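Local coordinates for Sfrice_029225 (Spodoptera frugiperda, PDB 6I50), which probably acts as a secreted cytokine of the tumour necrosis factor family, forming a trimer expected to bind a TNF receptor, at residues D38-A43 against V74-L79; P54-T57 against H61-V64; E100-C105 against A125-K130. All blocks are in the same frame, centred on the assembly; numbering follows the deposited sequence.

Contact 1. Residues D38-A43 against V74-L79; sequences DVWYPA and VQIYYL
Trp40 and Ile76 have the nearest CA atoms of the two segments, yet these are still 11.3 Å apart and no backbone hydrogen bond joins the segments. In the jelly-roll sandwich of the TNF homology domain, strands 40-42 and 68-80 belong to one curled antiparallel sheet but are not neighbours in it, since strands 5-10 and 144-161 lie between them in the pairing order. The gap is bridged by side chains. Trp40 has CG anti to its carbonyl carbon (chi1 -58°), and its indole reaches inward with the benzo end leading, Phe8 and Met148 packing beside it. Ile76 extends its longer branch toward this end, and the two side chains cross at roughly a right angle. The methyl CD1 comes to the ring edge, near the indole plane, and lies 4.0 Å from CZ2 of Trp40. Backbone O of Gln75 sits near the same plane, a loose 4.4 Å from Trp40 CH2. The shorter branch of Ile76 has another task: CG2 rests 3.4 Å above the plane of the Tyr78 ring, offset toward its rim, while Trp87 of the other sheet also packs on Ile76. The side chain of Gln75, just before it, is held at the subunit boundary: OE1 bonds to Ser123 of the second subunit, and NE2 to Gln104 O of that subunit and to Lys152 O of its own chain. The contact is small and chiefly apolar, and its tightest approach is the 3.7 Å between Ile76 CD1 and Trp40 CH2.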
loop_
_atom_site.group_PDB
_atom_site.type_symbol
_atom_site.label_atom_id
_atom_site.label_comp_id
_atom_site.label_asym_id
_atom_site.label_seq_id
_atom_site.Cartn_x
_atom_site.Cartn_y
_atom_site.Cartn_z
ATOM N N ASP A 38 6.779 -9.972 -17.135
ATOM C CA ASP A 38 7.990 -9.478 -17.780
ATOM C C ASP A 38 7.732 -8.308 -18.724
ATOM O O ASP A 38 8.608 -7.972 -19.530
ATOM C CB ASP A 38 8.709 -10.607 -18.533
ATOM C CG ASP A 38 7.853 -11.238 -19.619
ATOM O OD1 ASP A 38 6.710 -10.784 -19.843
ATOM O OD2 ASP A 38 8.333 -12.199 -20.256
ATOM N N VAL A 39 6.563 -7.678 -18.645
ATOM C CA VAL A 39 6.262 -6.532 -19.496
ATOM C C VAL A 39 6.476 -5.256 -18.687
ATOM O O VAL A 39 5.649 -4.339 -18.717
ATOM C CB VAL A 39 4.830 -6.628 -20.059
ATOM C CG1 VAL A 39 4.638 -5.686 -21.236
ATOM C CG2 VAL A 39 4.531 -8.060 -20.482
ATOM N N TRP A 40 7.581 -5.199 -17.947
ATOM C CA TRP A 40 7.950 -4.038 -17.149
ATOM C C TRP A 40 8.832 -3.094 -17.955
ATOM O O TRP A 40 9.527 -3.498 -18.889
ATOM C CB TRP A 40 8.720 -4.442 -15.886
ATOM C CG TRP A 40 8.035 -5.373 -14.943
ATOM C CD1 TRP A 40 8.536 -6.542 -14.442
ATOM C CD2 TRP A 40 6.744 -5.202 -14.345
ATOM N NE1 TRP A 40 7.631 -7.114 -13.579
ATOM C CE2 TRP A 40 6.526 -6.310 -13.500
ATOM C CE3 TRP A 40 5.752 -4.223 -14.443
ATOM C CZ2 TRP A 40 5.355 -6.466 -12.762
ATOM C CZ3 TRP A 40 4.591 -4.383 -13.713
ATOM C CH2 TRP A 40 4.400 -5.494 -12.887
ATOM N N TYR A 41 8.825 -1.822 -17.554
ATOM C CA TYR A 41 9.716 -0.839 -18.134
ATOM C C TYR A 41 9.927 0.255 -17.099
ATOM O O TYR A 41 8.968 0.640 -16.415
ATOM C CB TYR A 41 9.154 -0.237 -19.429
ATOM C CG TYR A 41 10.201 0.473 -20.252
ATOM C CD1 TYR A 41 10.985 -0.227 -21.157
ATOM C CD2 TYR A 41 10.414 1.838 -20.112
ATOM C CE1 TYR A 41 11.954 0.413 -21.908
ATOM C CE2 TYR A 41 11.383 2.489 -20.860
ATOM C CZ TYR A 41 12.150 1.769 -21.755
ATOM O OH TYR A 41 13.114 2.405 -22.503
ATOM N N PRO A 42 11.146 0.772 -16.958
ATOM C CA PRO A 42 11.376 1.844 -15.979
ATOM C C PRO A 42 10.552 3.089 -16.289
ATOM O O PRO A 42 10.417 3.500 -17.446
ATOM C CB PRO A 42 12.880 2.121 -16.107
ATOM C CG PRO A 42 13.253 1.603 -17.463
ATOM C CD PRO A 42 12.379 0.403 -17.671
ATOM N N ALA A 43 9.983 3.678 -15.232
ATOM C CA ALA A 43 9.330 4.971 -15.352
ATOM C C ALA A 43 10.356 6.023 -15.774
ATOM O O ALA A 43 11.561 5.839 -15.580
ATOM C CB ALA A 43 8.677 5.363 -14.027
ATOM N N VAL A 74 4.297 -3.662 -4.935
ATOM C CA VAL A 74 3.892 -4.334 -6.164
ATOM C C VAL A 74 2.392 -4.165 -6.339
ATOM O O VAL A 74 1.626 -4.313 -5.379
ATOM C CB VAL A 74 4.251 -5.836 -6.137
ATOM C CG1 VAL A 74 3.676 -6.553 -7.353
ATOM C CG2 VAL A 74 5.760 -6.048 -6.041
ATOM N N GLN A 75 1.967 -3.881 -7.569
ATOM C CA GLN A 75 0.554 -3.945 -7.927
ATOM C C GLN A 75 0.400 -4.681 -9.249
ATOM O O GLN A 75 1.054 -4.333 -10.239
ATOM C CB GLN A 75 -0.073 -2.556 -8.042
ATOM C CG GLN A 75 -1.542 -2.605 -8.457
ATOM C CD GLN A 75 -2.250 -1.297 -8.193
ATOM O OE1 GLN A 75 -2.376 -0.871 -7.044
ATOM N NE2 GLN A 75 -2.730 -0.651 -9.258
ATOM N N ILE A 76 -0.452 -5.699 -9.261
ATOM C CA ILE A 76 -0.857 -6.374 -10.488
ATOM C C ILE A 76 -2.340 -6.105 -10.681
ATOM O O ILE A 76 -3.152 -6.385 -9.788
ATOM C CB ILE A 76 -0.570 -7.883 -10.444
ATOM C CG1 ILE A 76 0.927 -8.143 -10.200
ATOM C CG2 ILE A 76 -1.026 -8.550 -11.736
ATOM C CD1 ILE A 76 1.843 -7.592 -11.281
ATOM N N TYR A 77 -2.694 -5.558 -11.838
ATOM C CA TYR A 77 -4.082 -5.247 -12.168
ATOM C C TYR A 77 -4.612 -6.388 -13.030
ATOM O O TYR A 77 -4.268 -6.502 -14.207
ATOM C CB TYR A 77 -4.152 -3.900 -12.881
ATOM C CG TYR A 77 -5.528 -3.290 -13.038
ATOM C CD1 TYR A 77 -6.467 -3.849 -13.895
ATOM C CD2 TYR A 77 -5.863 -2.117 -12.374
ATOM C CE1 TYR A 77 -7.713 -3.276 -14.060
ATOM C CE2 TYR A 77 -7.110 -1.537 -12.536
ATOM C CZ TYR A 77 -8.024 -2.118 -13.380
ATOM O OH TYR A 77 -9.264 -1.545 -13.548
ATOM N N TYR A 78 -5.454 -7.233 -12.442
ATOM C CA TYR A 78 -6.020 -8.362 -13.169
ATOM C C TYR A 78 -7.300 -7.963 -13.885
ATOM O O TYR A 78 -8.096 -7.166 -13.379
ATOM C CB TYR A 78 -6.313 -9.527 -12.219
ATOM C CG TYR A 78 -5.076 -10.117 -11.582
ATOM C CD1 TYR A 78 -4.354 -11.125 -12.210
ATOM C CD2 TYR A 78 -4.630 -9.664 -10.350
ATOM C CE1 TYR A 78 -3.217 -11.663 -11.619
ATOM C CE2 TYR A 78 -3.508 -10.193 -9.752
ATOM C CZ TYR A 78 -2.803 -11.189 -10.388
ATOM O OH TYR A 78 -1.683 -11.705 -9.774
ATOM N N LEU A 79 -7.492 -8.528 -15.071
ATOM C CA LEU A 79 -8.751 -8.445 -15.808
ATOM C C LEU A 79 -8.987 -9.892 -16.220
ATOM O O LEU A 79 -8.523 -10.336 -17.274
ATOM C CB LEU A 79 -8.674 -7.486 -16.997
ATOM C CG LEU A 79 -9.998 -7.263 -17.734
ATOM C CD1 LEU A 79 -11.098 -6.936 -16.738
ATOM C CD2 LEU A 79 -9.871 -6.158 -18.767
#

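Contact 2. Residues P54-T57 against H61-V64; sequences PTLT and HVHV
Thr55 and His63 form the antiparallel hydrogen-bonded pair of a short beta hairpin, strands 55-56 and 62-63, at the margin of one sheet of the jelly roll. The backbone ladder is the tight part. Thr55 N donates to His63 O at 3.0 Å, and the return bond from His63 N to Thr55 O is shorter, 2.7 Å, and almost straight (176°). Nearer the turn, Thr57 N gives His61 O a bond of 2.9 Å that is straighter still. Leu56 and Val62, the non-hydrogen-bonded pair, face the protein interior: Phe8 covers both, Trp40 and Pro42 pack on Leu56, and Ile155 and Leu157 on Val62. Pro54 CB extends this apolar side, 4.0 Å from Val62 CG1. With CG anti to the backbone N (chi1 -178°), Leu56 can turn CD1 toward the partner strand, 3.6 Å from His61 O. The other face, bearing Thr55 and His63, is more open and more polar. Their side chains run alongside each other in the same direction, with Thr55 OG1 3.6 Å from His63 CB; that hydroxyl is hydrogen-bonded to His65 NE2, whereas His63 ND1 makes a weak bond to Val64 O. At the turn the His61 ring leads away from the opposite strand, and its ND1 is hydrogen-bonded to Thr59 OG1. The same Thr59 hydroxyl bonds to that of Thr57, which is also an acceptor from the backbone: His61 N reaches Thr57 OG1 over 3.0 Å along a bent path (138°).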
loop_
_atom_site.group_PDB
_atom_site.type_symbol
_atom_site.label_atom_id
_atom_site.label_comp_id
_atom_site.label_asym_id
_atom_site.label_seq_id
_atom_site.Cartn_x
_atom_site.Cartn_y
_atom_site.Cartn_z
ATOM N N PRO A 54 18.515 -0.075 -8.312
ATOM C CA PRO A 54 18.140 -1.361 -8.911
ATOM C C PRO A 54 17.839 -1.196 -10.393
ATOM O O PRO A 54 17.396 -0.139 -10.846
ATOM C CB PRO A 54 16.882 -1.768 -8.131
ATOM C CG PRO A 54 16.945 -0.976 -6.863
ATOM C CD PRO A 54 17.606 0.320 -7.226
ATOM N N THR A 55 18.061 -2.266 -11.149
ATOM C CA THR A 55 17.872 -2.236 -12.590
ATOM C C THR A 55 16.954 -3.378 -13.007
ATOM O O THR A 55 16.639 -4.270 -12.217
ATOM C CB THR A 55 19.215 -2.309 -13.343
ATOM O OG1 THR A 55 19.932 -3.487 -12.945
ATOM C CG2 THR A 55 20.063 -1.071 -13.041
ATOM N N LEU A 56 16.519 -3.335 -14.264
ATOM C CA LEU A 56 15.560 -4.291 -14.806
ATOM C C LEU A 56 16.244 -5.178 -15.837
ATOM O O LEU A 56 16.836 -4.678 -16.803
ATOM C CB LEU A 56 14.365 -3.569 -15.438
ATOM C CG LEU A 56 13.242 -4.444 -16.003
ATOM C CD1 LEU A 56 12.530 -5.166 -14.872
ATOM C CD2 LEU A 56 12.269 -3.598 -16.828
ATOM N N THR A 57 16.158 -6.489 -15.637
ATOM C CA THR A 57 16.734 -7.438 -16.575
ATOM C C THR A 57 15.768 -7.698 -17.732
ATOM O O THR A 57 14.579 -7.376 -17.677
ATOM C CB THR A 57 17.084 -8.755 -15.878
ATOM O OG1 THR A 57 15.881 -9.498 -15.636
ATOM C CG2 THR A 57 17.813 -8.501 -14.554
ATOM N N HIS A 61 13.168 -9.492 -14.286
ATOM C CA HIS A 61 13.573 -9.478 -12.889
ATOM C C HIS A 61 14.122 -8.108 -12.519
ATOM O O HIS A 61 14.781 -7.447 -13.329
ATOM C CB HIS A 61 14.639 -10.545 -12.615
ATOM C CG HIS A 61 14.130 -11.950 -12.684
ATOM N ND1 HIS A 61 13.909 -12.604 -13.876
ATOM C CD2 HIS A 61 13.829 -12.840 -11.705
ATOM C CE1 HIS A 61 13.478 -13.829 -13.632
ATOM N NE2 HIS A 61 13.419 -13.997 -12.322
ATOM N N VAL A 62 13.843 -7.679 -11.295
ATOM C CA VAL A 62 14.492 -6.504 -10.726
ATOM C C VAL A 62 15.804 -6.950 -10.096
ATOM O O VAL A 62 15.827 -7.866 -9.267
ATOM C CB VAL A 62 13.588 -5.809 -9.697
ATOM C CG1 VAL A 62 14.354 -4.703 -9.001
ATOM C CG2 VAL A 62 12.349 -5.242 -10.378
ATOM N N HIS A 63 16.894 -6.308 -10.499
ATOM C CA HIS A 63 18.252 -6.673 -10.111
ATOM C C HIS A 63 18.716 -5.676 -9.046
ATOM O O HIS A 63 18.929 -4.499 -9.347
ATOM C CB HIS A 63 19.134 -6.648 -11.362
ATOM C CG HIS A 63 20.546 -7.107 -11.158
ATOM N ND1 HIS A 63 21.117 -7.283 -9.917
ATOM C CD2 HIS A 63 21.512 -7.402 -12.061
ATOM C CE1 HIS A 63 22.370 -7.679 -10.064
ATOM N NE2 HIS A 63 22.635 -7.755 -11.355
ATOM N N VAL A 64 18.866 -6.148 -7.804
ATOM C CA VAL A 64 19.277 -5.311 -6.675
ATOM C C VAL A 64 20.801 -5.244 -6.656
ATOM O O VAL A 64 21.474 -6.273 -6.792
ATOM C CB VAL A 64 18.734 -5.876 -5.346
ATOM C CG1 VAL A 64 19.216 -5.046 -4.141
ATOM C CG2 VAL A 64 17.199 -5.966 -5.374
#

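Contact 3. Residues E100-C105 against A125-K130; sequences ETLLQC and AALFLK
No flat group enters the meeting of Leu102 and Leu103 with Ala125, Leu127 and Leu129. The Phe128 ring lies elsewhere, packed by Thr67, Ala163 and Pro166, and the Glu100 carboxylate turns to a salt bridge with Arg91. What remains is aliphatic packing between the two sheets of the jelly-roll sandwich, whose strand segments here run nearly antiparallel (171°) with axes 9.0 Å apart; a disulfide from Cys105 to Cys121 ties the same two strands covalently. Two consecutive leucines can both face the opposite sheet because strand 100-108 carries a beta bulge: Leu102 and Leu103 both make backbone hydrogen bonds to Leu89. Leu102 packs with two parts of its side chain, CB lying 4.1 Å from Leu127 CD1 and the methyl CD1 3.9 Å from Leu129 CD2, where the two leucines cross obliquely. Leu103 has a chi1 of -147°, off the staggered positions, and sends CD1 to within 4.0 Å of Ala125 CB. Phe154 of the third subunit also packs on Leu103, so this leucine belongs to the trimer interface as well as to the sandwich. Ala126, between the inward residues, bonds through its backbone to Tyr73 and Trp45 of that subunit. With no hydrogen bond across the segments, hydrophobic and dispersion forces hold them, so the fit depends on the shape of the aliphatic side chains and not on directed bonds.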
loop_
_atom_site.group_PDB
_atom_site.type_symbol
_atom_site.label_atom_id
_atom_site.label_comp_id
_atom_site.label_asym_id
_atom_site.label_seq_id
_atom_site.Cartn_x
_atom_site.Cartn_y
_atom_site.Cartn_z
ATOM N N GLU A 100 12.784 -17.678 -2.785
ATOM C CA GLU A 100 12.158 -17.307 -1.520
ATOM C C GLU A 100 10.963 -16.410 -1.816
ATOM O O GLU A 100 11.062 -15.491 -2.634
ATOM C CB GLU A 100 13.133 -16.567 -0.597
ATOM C CG GLU A 100 14.199 -17.431 0.040
ATOM C CD GLU A 100 15.154 -16.624 0.906
ATOM O OE1 GLU A 100 15.016 -15.382 0.954
ATOM O OE2 GLU A 100 16.050 -17.226 1.535
ATOM N N THR A 101 9.844 -16.671 -1.149
ATOM C CA THR A 101 8.644 -15.859 -1.304
ATOM C C THR A 101 8.636 -14.794 -0.211
ATOM O O THR A 101 8.563 -15.123 0.977
ATOM C CB THR A 101 7.386 -16.725 -1.224
ATOM O OG1 THR A 101 7.431 -17.742 -2.240
ATOM C CG2 THR A 101 6.149 -15.873 -1.417
ATOM N N LEU A 102 8.726 -13.526 -0.611
ATOM C CA LEU A 102 8.820 -12.425 0.339
ATOM C C LEU A 102 7.483 -11.766 0.615
ATOM O O LEU A 102 7.279 -11.240 1.712
ATOM C CB LEU A 102 9.791 -11.354 -0.172
ATOM C CG LEU A 102 11.219 -11.832 -0.439
ATOM C CD1 LEU A 102 12.118 -10.634 -0.696
ATOM C CD2 LEU A 102 11.730 -12.655 0.732
ATOM N N LEU A 103 6.578 -11.788 -0.362
ATOM C CA LEU A 103 5.330 -11.040 -0.301
ATOM C C LEU A 103 4.285 -11.782 -1.117
ATOM O O LEU A 103 4.605 -12.404 -2.131
ATOM C CB LEU A 103 5.531 -9.621 -0.847
ATOM C CG LEU A 103 4.774 -8.412 -0.333
ATOM C CD1 LEU A 103 4.866 -8.323 1.184
ATOM C CD2 LEU A 103 5.381 -7.174 -0.989
ATOM N N GLN A 104 3.032 -11.715 -0.670
ATOM C CA GLN A 104 1.940 -12.336 -1.404
ATOM C C GLN A 104 0.688 -11.482 -1.271
ATOM O O GLN A 104 0.445 -10.881 -0.221
ATOM C CB GLN A 104 1.656 -13.757 -0.909
ATOM C CG GLN A 104 0.584 -14.485 -1.720
ATOM C CD GLN A 104 0.544 -15.973 -1.441
ATOM O OE1 GLN A 104 1.328 -16.487 -0.649
ATOM N NE2 GLN A 104 -0.371 -16.673 -2.098
ATOM N N CYS A 105 -0.091 -11.433 -2.350
ATOM C CA CYS A 105 -1.355 -10.718 -2.419
ATOM C C CYS A 105 -2.406 -11.662 -2.984
ATOM O O CYS A 105 -2.101 -12.501 -3.834
ATOM C CB CYS A 105 -1.228 -9.467 -3.305
ATOM S SG CYS A 105 -2.645 -8.361 -3.338
ATOM N N ALA A 125 6.005 -3.742 1.705
ATOM C CA ALA A 125 6.612 -3.999 3.009
ATOM C C ALA A 125 8.056 -3.524 2.996
ATOM O O ALA A 125 8.661 -3.351 1.936
ATOM C CB ALA A 125 6.555 -5.484 3.382
ATOM N N ALA A 126 8.602 -3.328 4.199
ATOM C CA ALA A 126 10.030 -3.072 4.375
ATOM C C ALA A 126 10.761 -4.409 4.420
ATOM O O ALA A 126 10.574 -5.191 5.356
ATOM C CB ALA A 126 10.284 -2.272 5.650
ATOM N N LEU A 127 11.590 -4.678 3.410
ATOM C CA LEU A 127 12.200 -5.987 3.204
ATOM C C LEU A 127 13.716 -5.864 3.160
ATOM O O LEU A 127 14.254 -4.903 2.605
ATOM C CB LEU A 127 11.706 -6.613 1.893
ATOM C CG LEU A 127 10.208 -6.902 1.787
ATOM C CD1 LEU A 127 9.850 -7.245 0.343
ATOM C CD2 LEU A 127 9.803 -8.019 2.746
ATOM N N PHE A 128 14.411 -6.831 3.750
ATOM C CA PHE A 128 15.857 -6.869 3.619
ATOM C C PHE A 128 16.214 -7.500 2.281
ATOM O O PHE A 128 15.777 -8.612 1.978
ATOM C CB PHE A 128 16.503 -7.654 4.757
ATOM C CG PHE A 128 17.971 -7.863 4.561
ATOM C CD1 PHE A 128 18.876 -6.861 4.891
ATOM C CD2 PHE A 128 18.447 -9.037 3.992
ATOM C CE1 PHE A 128 20.230 -7.038 4.679
ATOM C CE2 PHE A 128 19.799 -9.221 3.786
ATOM C CZ PHE A 128 20.690 -8.223 4.127
ATOM N N LEU A 129 17.014 -6.790 1.489
ATOM C CA LEU A 129 17.466 -7.283 0.194
ATOM C C LEU A 129 18.982 -7.201 0.124
ATOM O O LEU A 129 19.585 -6.258 0.648
ATOM C CB LEU A 129 16.855 -6.478 -0.957
ATOM C CG LEU A 129 15.324 -6.401 -0.975
ATOM C CD1 LEU A 129 14.848 -5.461 -2.066
ATOM C CD2 LEU A 129 14.716 -7.781 -1.166
ATOM N N LYS A 130 19.596 -8.192 -0.517
ATOM C CA LYS A 130 21.041 -8.230 -0.698
ATOM C C LYS A 130 21.424 -7.803 -2.109
ATOM O O LYS A 130 20.712 -8.082 -3.076
ATOM C CB LYS A 130 21.599 -9.636 -0.453
ATOM C CG LYS A 130 21.422 -10.157 0.949
ATOM C CD LYS A 130 22.301 -11.376 1.197
ATOM C CE LYS A 130 23.771 -11.001 1.212
ATOM N NZ LYS A 130 24.570 -11.984 1.995
#

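Overall arrangement
Contacts 1 and 3 are buried, side-chain-only packings between strands that do not pair, whereas contact 2 is a partly exposed hairpin held by backbone hydrogen bonds. Strands 68-80 and 117-129, neighbours in one sheet, carry one side each of contacts 1 and 3, whose centres lie about 17 Å apart without touching. Contact 2 meets both: Leu56 CD2 comes within 3.4 Å of Trp40 O in contact 1, and Val64 CG1 within 3.5 Å of Lys130 O in contact 3. Subunit partners differ too. Residues of contacts 1 and 3 reach neighbouring chains of the trimer, while no other chain of the assembly touches the hairpin.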